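Local coordinates for enoyl-CoA hydratase subunit I (Geobacillus kaustophilus, PDB 2QQ3) that catalyses the reversible addition of water across the double bond of 2-enoyl-CoA thioesters, at the interface of chains A and B and the interface of chains A and C. Residues are numbered along the deposited sequence; one frame, centred on the assembly and turned at random. Chains: chain A/B/C, Enoyl-CoA hydratase subunit I.

Contact 1: the interface of chains A and B. Residues chain A 48, 202-203, 206; chain B 80-81, 83.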
loop_
_atom_site.group_PDB
_atom_site.type_symbol
_atom_site.label_atom_id
_atom_site.label_comp_id
_atom_site.label_asym_id
_atom_site.label_seq_id
_atom_site.Cartn_x
_atom_site.Cartn_y
_atom_site.Cartn_z
ATOM N N GLU A 48 33.089 7.001 -7.896
ATOM C CA GLU A 48 32.621 8.389 -7.989
ATOM C C GLU A 48 32.861 9.013 -9.374
ATOM O O GLU A 48 32.142 9.925 -9.788
ATOM C CB GLU A 48 33.309 9.258 -6.926
ATOM C CG GLU A 48 32.903 8.991 -5.470
ATOM C CD GLU A 48 31.514 9.509 -5.117
ATOM O OE1 GLU A 48 31.008 10.407 -5.825
ATOM O OE2 GLU A 48 30.934 9.029 -4.117
ATOM N N PRO A 202 25.048 15.726 -10.470
ATOM C CA PRO A 202 24.961 14.330 -10.014
ATOM C C PRO A 202 23.943 14.062 -8.905
ATOM O O PRO A 202 23.230 13.057 -8.943
ATOM C CB PRO A 202 26.387 14.021 -9.567
ATOM C CG PRO A 202 27.222 14.931 -10.433
ATOM C CD PRO A 202 26.438 16.210 -10.411
ATOM N N LEU A 203 23.880 14.945 -7.915
ATOM C CA LEU A 203 22.940 14.767 -6.812
ATOM C C LEU A 203 21.499 14.865 -7.279
ATOM O O LEU A 203 20.646 14.082 -6.850
ATOM C CB LEU A 203 23.201 15.801 -5.706
ATOM C CG LEU A 203 24.356 15.445 -4.768
ATOM C CD1 LEU A 203 24.669 16.624 -3.850
ATOM C CD2 LEU A 203 23.977 14.204 -3.961
ATOM N N ARG A 206 20.446 11.736 -9.087
ATOM C CA ARG A 206 20.318 10.704 -8.074
ATOM C C ARG A 206 18.971 10.790 -7.347
ATOM O O ARG A 206 18.209 9.824 -7.322
ATOM C CB ARG A 206 21.463 10.856 -7.066
ATOM C CG ARG A 206 21.599 9.741 -6.031
ATOM C CD ARG A 206 22.652 10.148 -4.996
ATOM N NE ARG A 206 22.962 9.135 -3.989
ATOM C CZ ARG A 206 23.614 7.999 -4.229
ATOM N NH1 ARG A 206 24.026 7.706 -5.456
ATOM N NH2 ARG A 206 23.889 7.173 -3.228
ATOM N N GLU B 80 24.460 10.995 2.182
ATOM C CA GLU B 80 23.704 10.605 0.996
ATOM C C GLU B 80 24.553 9.748 0.050
ATOM O O GLU B 80 24.102 8.698 -0.419
ATOM C CB GLU B 80 23.200 11.863 0.277
ATOM C CG GLU B 80 22.486 11.617 -1.057
ATOM C CD GLU B 80 21.291 10.677 -0.944
ATOM O OE1 GLU B 80 20.394 10.935 -0.106
ATOM O OE2 GLU B 80 21.248 9.684 -1.707
ATOM N N TRP B 81 25.777 10.187 -0.227
ATOM C CA TRP B 81 26.658 9.427 -1.109
ATOM C C TRP B 81 27.115 8.131 -0.441
ATOM O O TRP B 81 27.258 7.107 -1.102
ATOM C CB TRP B 81 27.890 10.255 -1.518
ATOM C CG TRP B 81 27.613 11.288 -2.585
ATOM C CD1 TRP B 81 27.776 12.643 -2.479
ATOM C CD2 TRP B 81 27.126 11.049 -3.917
ATOM N NE1 TRP B 81 27.420 13.257 -3.655
ATOM C CE2 TRP B 81 27.018 12.304 -4.553
ATOM C CE3 TRP B 81 26.771 9.897 -4.629
ATOM C CZ2 TRP B 81 26.567 12.440 -5.876
ATOM C CZ3 TRP B 81 26.323 10.032 -5.947
ATOM C CH2 TRP B 81 26.226 11.295 -6.552
ATOM N N ASN B 83 25.490 6.194 1.777
ATOM C CA ASN B 83 24.415 5.202 1.752
ATOM C C ASN B 83 24.775 4.040 2.676
ATOM O O ASN B 83 24.657 2.870 2.300
ATOM C CB ASN B 83 24.214 4.699 0.315
ATOM C CG ASN B 83 22.933 3.902 0.146
ATOM O OD1 ASN B 83 22.076 3.892 1.024
ATOM N ND2 ASN B 83 22.795 3.241 -0.993
HETATM O O HOH W 1 24.719 4.142 -3.050
#
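B:Trp81 lies against helix 202-217 of chain A: A:Leu203 packs on one indole face, and A:Arg206 comes from the same side, its guanidinium outside the CE3-CZ3 rim. On the pyrrole side, A:Leu203 CD2 stands 3.2 Å above the ring plane, toward the rim and 3.6 Å from B:Trp81 CE2. At the CE3-CZ3 rim stands the guanidinium of A:Arg206, turned 44° from the indole, so that B:Trp81 CE3 sits over one guanidinium face, 3.7 Å from A:Arg206 CZ. A:Pro202 CB closes on the benzo rim, 4.0 Å from B:Trp81 CZ2.

Polar bonds fix the arginine. A:Arg206 turns CG away from the backbone N (chi1 -172°) and runs extended to NE, which presents its side to B:Glu80. A:Arg206 NE forms a salt bridge of 2.9 Å with B:Glu80 OE2, which accepts through its lone pair directed away from the other carboxylate oxygen, while A:Arg206 NH2 bonds the B:Glu80 backbone O at 3.2 Å. This two-nitrogen grip restricts rotation of the guanidinium beside the indole rim.

The looser side is different in kind. A:Arg206 NH2 reaches B:Asn83 ND2 through water 1, and the poorly ordered A:Glu48 carboxylate approaches from beyond the opposite indole face, with OE2 4.2 Å from B:Trp81 CB. In the fold, the first turns of helix 202-217 meet the last turn of helix 76-82, with B:Asn83 just past its end; two-fold symmetry repeats the patch with the chains exchanged.

Contact 2: the interface of chains A and C. Residues chain A 154; chain C 114-115, 117-118, 120, 150, 175-176.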
loop_
_atom_site.group_PDB
_atom_site.type_symbol
_atom_site.label_atom_id
_atom_site.label_comp_id
_atom_site.label_asym_id
_atom_site.label_seq_id
_atom_site.Cartn_x
_atom_site.Cartn_y
_atom_site.Cartn_z
ATOM N N LYS A 154 -4.148 -4.773 -19.996
ATOM C CA LYS A 154 -4.749 -5.234 -21.248
ATOM C C LYS A 154 -3.642 -5.488 -22.271
ATOM O O LYS A 154 -3.512 -6.592 -22.809
ATOM C CB LYS A 154 -5.742 -4.188 -21.784
ATOM C CG LYS A 154 -7.028 -4.038 -20.945
ATOM C CD LYS A 154 -8.014 -5.173 -21.209
ATOM C CE LYS A 154 -9.218 -5.126 -20.271
ATOM N NZ LYS A 154 -8.846 -5.427 -18.858
ATOM N N ALA C 114 -16.965 -5.500 -19.717
ATOM C CA ALA C 114 -15.876 -5.686 -20.676
ATOM C C ALA C 114 -14.530 -5.440 -19.997
ATOM O O ALA C 114 -13.558 -6.161 -20.223
ATOM C CB ALA C 114 -16.048 -4.719 -21.850
ATOM N N LEU C 115 -14.477 -4.406 -19.168
ATOM C CA LEU C 115 -13.241 -4.067 -18.475
ATOM C C LEU C 115 -12.830 -5.154 -17.488
ATOM O O LEU C 115 -11.655 -5.270 -17.141
ATOM C CB LEU C 115 -13.396 -2.725 -17.757
ATOM C CG LEU C 115 -13.481 -1.522 -18.702
ATOM C CD1 LEU C 115 -13.808 -0.262 -17.931
ATOM C CD2 LEU C 115 -12.156 -1.369 -19.448
ATOM N N CYS C 117 -12.895 -8.235 -18.132
ATOM C CA CYS C 117 -12.230 -9.293 -18.889
ATOM C C CYS C 117 -10.752 -8.973 -19.103
ATOM O O CYS C 117 -10.329 -7.824 -18.981
ATOM C CB CYS C 117 -12.927 -9.502 -20.232
ATOM S SG CYS C 117 -14.644 -10.085 -20.073
ATOM N N ASP C 118 -9.972 -9.997 -19.430
ATOM C CA ASP C 118 -8.536 -9.844 -19.637
ATOM C C ASP C 118 -8.174 -9.202 -20.966
ATOM O O ASP C 118 -7.213 -8.442 -21.057
ATOM C CB ASP C 118 -7.859 -11.211 -19.525
ATOM C CG ASP C 118 -8.169 -11.896 -18.212
ATOM O OD1 ASP C 118 -7.952 -11.261 -17.159
ATOM O OD2 ASP C 118 -8.631 -13.059 -18.229
ATOM N N ILE C 120 -10.030 -7.536 -24.758
ATOM C CA ILE C 120 -11.265 -7.070 -25.362
ATOM C C ILE C 120 -11.144 -7.001 -26.875
ATOM O O ILE C 120 -10.245 -6.353 -27.405
ATOM C CB ILE C 120 -11.655 -5.671 -24.859
ATOM C CG1 ILE C 120 -11.866 -5.695 -23.345
ATOM C CG2 ILE C 120 -12.929 -5.211 -25.566
ATOM C CD1 ILE C 120 -12.154 -4.323 -22.751
ATOM N N LEU C 150 -6.071 2.417 -16.548
ATOM C CA LEU C 150 -5.727 2.211 -17.944
ATOM C C LEU C 150 -5.320 3.475 -18.722
ATOM O O LEU C 150 -4.390 3.424 -19.527
ATOM C CB LEU C 150 -6.883 1.517 -18.673
ATOM C CG LEU C 150 -7.120 0.044 -18.330
ATOM C CD1 LEU C 150 -8.433 -0.423 -18.939
ATOM C CD2 LEU C 150 -5.955 -0.795 -18.848
ATOM N N GLY C 175 -5.374 1.778 -25.388
ATOM C CA GLY C 175 -4.901 0.558 -24.761
ATOM C C GLY C 175 -5.971 -0.129 -23.928
ATOM O O GLY C 175 -5.654 -0.911 -23.025
ATOM N N ILE C 176 -7.234 0.174 -24.221
ATOM C CA ILE C 176 -8.368 -0.431 -23.521
ATOM C C ILE C 176 -8.801 -1.668 -24.310
ATOM O O ILE C 176 -9.010 -2.744 -23.748
ATOM C CB ILE C 176 -9.564 0.547 -23.441
ATOM C CG1 ILE C 176 -9.193 1.765 -22.596
ATOM C CG2 ILE C 176 -10.775 -0.156 -22.850
ATOM C CD1 ILE C 176 -10.244 2.862 -22.602
HETATM O O HOH W 2 -6.438 -7.046 -18.660
#
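The flat groups around A:Lys154 are peptide carbonyls of chain C, met at their oxygens from different directions. At C:Cys117 the ammonium nitrogen comes almost head-on, with a C=O...NZ angle of 168°, and NZ hydrogen-bonds O at 2.8 Å. C:Leu115 is approached more obliquely: the donor stands 34° out of the carbonyl plane, and the bond from NZ to C:Leu115 O is longer, 3.3 Å. Water 2 extends the cluster, lying 2.9 Å from A:Lys154 NZ and joining it to the backbone O of C:Asp118.

Bends at chi2 (-78°) and chi4 carry the lysine chain along this wall. A:Lys154 CB passes C:Gly175 O at 3.5 Å. A:Lys154 CG lies 4.0 Å from the methyl CD2 of C:Leu150. Farther out, A:Lys154 CE rests 3.9 Å from C:Ile120 CD1. The ammonium is thus held by main-chain oxygens, while the C:Asp118 carboxylate, with OD1 6.1 Å from NZ, would act only as a more distant favourable charge.

The lysine projects from the first turn of helix 153-162 toward the C-terminal end of helix 109-115, whose carbonyl end would probably suit a cation, and toward the turn leading into strand 119-123.

Contact 3: the interface of chains A and C. Residues chain A 68, 71-72, 135; chain C 244, 247-248.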
loop_
_atom_site.group_PDB
_atom_site.type_symbol
_atom_site.label_atom_id
_atom_site.label_comp_id
_atom_site.label_asym_id
_atom_site.label_seq_id
_atom_site.Cartn_x
_atom_site.Cartn_y
_atom_site.Cartn_z
ATOM N N ILE A 68 18.608 -21.440 -21.474
ATOM C CA ILE A 68 17.565 -22.429 -21.219
ATOM C C ILE A 68 18.144 -23.759 -20.744
ATOM O O ILE A 68 17.571 -24.418 -19.879
ATOM C CB ILE A 68 16.716 -22.682 -22.489
ATOM C CG1 ILE A 68 16.000 -21.392 -22.901
ATOM C CG2 ILE A 68 15.705 -23.800 -22.234
ATOM C CD1 ILE A 68 15.086 -20.832 -21.830
ATOM N N MET A 71 18.577 -24.363 -17.174
ATOM C CA MET A 71 17.259 -24.276 -16.537
ATOM C C MET A 71 16.330 -25.476 -16.751
ATOM O O MET A 71 15.520 -25.811 -15.884
ATOM C CB MET A 71 16.511 -23.063 -17.080
ATOM C CG MET A 71 16.523 -21.843 -16.228
ATOM S SD MET A 71 15.098 -20.850 -16.706
ATOM C CE MET A 71 15.640 -20.151 -18.244
ATOM N N ALA A 72 16.432 -26.075 -17.931
ATOM C CA ALA A 72 15.593 -27.185 -18.361
ATOM C C ALA A 72 15.199 -28.258 -17.354
ATOM O O ALA A 72 14.049 -28.693 -17.334
ATOM C CB ALA A 72 16.225 -27.847 -19.585
ATOM N N LEU A 135 7.498 -21.703 -23.673
ATOM C CA LEU A 135 8.421 -22.700 -23.143
ATOM C C LEU A 135 7.725 -23.344 -21.949
ATOM O O LEU A 135 8.281 -24.215 -21.276
ATOM C CB LEU A 135 9.724 -22.041 -22.683
ATOM C CG LEU A 135 10.563 -21.369 -23.777
ATOM C CD1 LEU A 135 11.741 -20.639 -23.152
ATOM C CD2 LEU A 135 11.044 -22.420 -24.756
ATOM N N MET C 244 10.654 -26.733 -22.474
ATOM C CA MET C 244 12.073 -26.441 -22.621
ATOM C C MET C 244 12.812 -27.564 -23.332
ATOM O O MET C 244 13.787 -27.323 -24.043
ATOM C CB MET C 244 12.712 -26.175 -21.253
ATOM C CG MET C 244 12.076 -25.009 -20.503
ATOM S SD MET C 244 13.078 -24.427 -19.127
ATOM C CE MET C 244 12.488 -22.717 -18.976
ATOM N N PHE C 247 12.398 -27.341 -26.866
ATOM C CA PHE C 247 13.066 -26.163 -27.397
ATOM C C PHE C 247 14.538 -26.464 -27.672
ATOM O O PHE C 247 15.109 -25.995 -28.657
ATOM C CB PHE C 247 12.961 -25.005 -26.410
ATOM C CG PHE C 247 13.461 -23.706 -26.958
ATOM C CD1 PHE C 247 12.743 -23.031 -27.940
ATOM C CD2 PHE C 247 14.658 -23.162 -26.508
ATOM C CE1 PHE C 247 13.211 -21.830 -28.468
ATOM C CE2 PHE C 247 15.136 -21.963 -27.029
ATOM C CZ PHE C 247 14.410 -21.296 -28.011
ATOM N N LEU C 248 15.146 -27.246 -26.788
ATOM C CA LEU C 248 16.545 -27.625 -26.934
ATOM C C LEU C 248 16.677 -28.698 -28.010
ATOM O O LEU C 248 17.689 -28.773 -28.707
ATOM C CB LEU C 248 17.075 -28.166 -25.606
ATOM C CG LEU C 248 17.080 -27.169 -24.446
ATOM C CD1 LEU C 248 17.279 -27.913 -23.136
ATOM C CD2 LEU C 248 18.177 -26.131 -24.673
#
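C:Met244 reaches from helix 238-248 between a loop of chain A and its 3-10 helix 131-135, and each side-chain atom from CB outward has a neighbour in chain A. CB lies 3.9 Å from the branch methyl CG2 of A:Ile68. CG comes next, passing the backbone O of A:Leu135 at 4.0 Å. The sulfur SD then settles beside the main chain of A:Ala72, 3.8 Å from its CA, and the terminal methyl CE ends 3.9 Å from A:Met71 SD. The chain runs extended beyond CG (chi3 156°), an extension that carries it from A:Ile68 past A:Ala72 to A:Met71. An alanine here is likely to leave A:Met71 SD and the A:Ala72 backbone without their thioether partner and open a gap between the helix and the loop.

Farther along the same helix, C:Leu248 CD1 meets the methyl CB of A:Ala72 at 3.7 Å, so that A:Ala72 is met at its backbone by C:Met244 and at its methyl by C:Leu248. The evidence is of apolar packing, with 263 Å² of surface hidden over the two sides. A:Leu135 closes the 3-10 helix 131-135, a segment in which enoyl-CoA hydratases of the crotonase family carry a catalytic glutamate, so the packing may help to position it. Its branch methyl CD2 sits over a face of the C:Phe247 phenyl, displaced from the ring centre to the root of the side chain, 3.5 Å from CG and 3.6 Å from CB.

Chain A takes part in all three contacts. Between centres of their C-alpha atoms, contact 1 lies about 41 Å from both contact 2 and contact 3, while contacts 2 and 3, on the A-C interface, are about 32 Å apart. Contact 1 belongs to a two-fold interface, whereas the A-C pairing is no exact two-fold. With six copies in the assembly, this suits the dimer of trimers typical of the crotonase family, contacts 2 and 3 probably lying within a trimer. In each copy the loop used in contact 3 leads within a few residues to helix 76-82, which contact 1 takes from chain B and its two-fold twin from chain A.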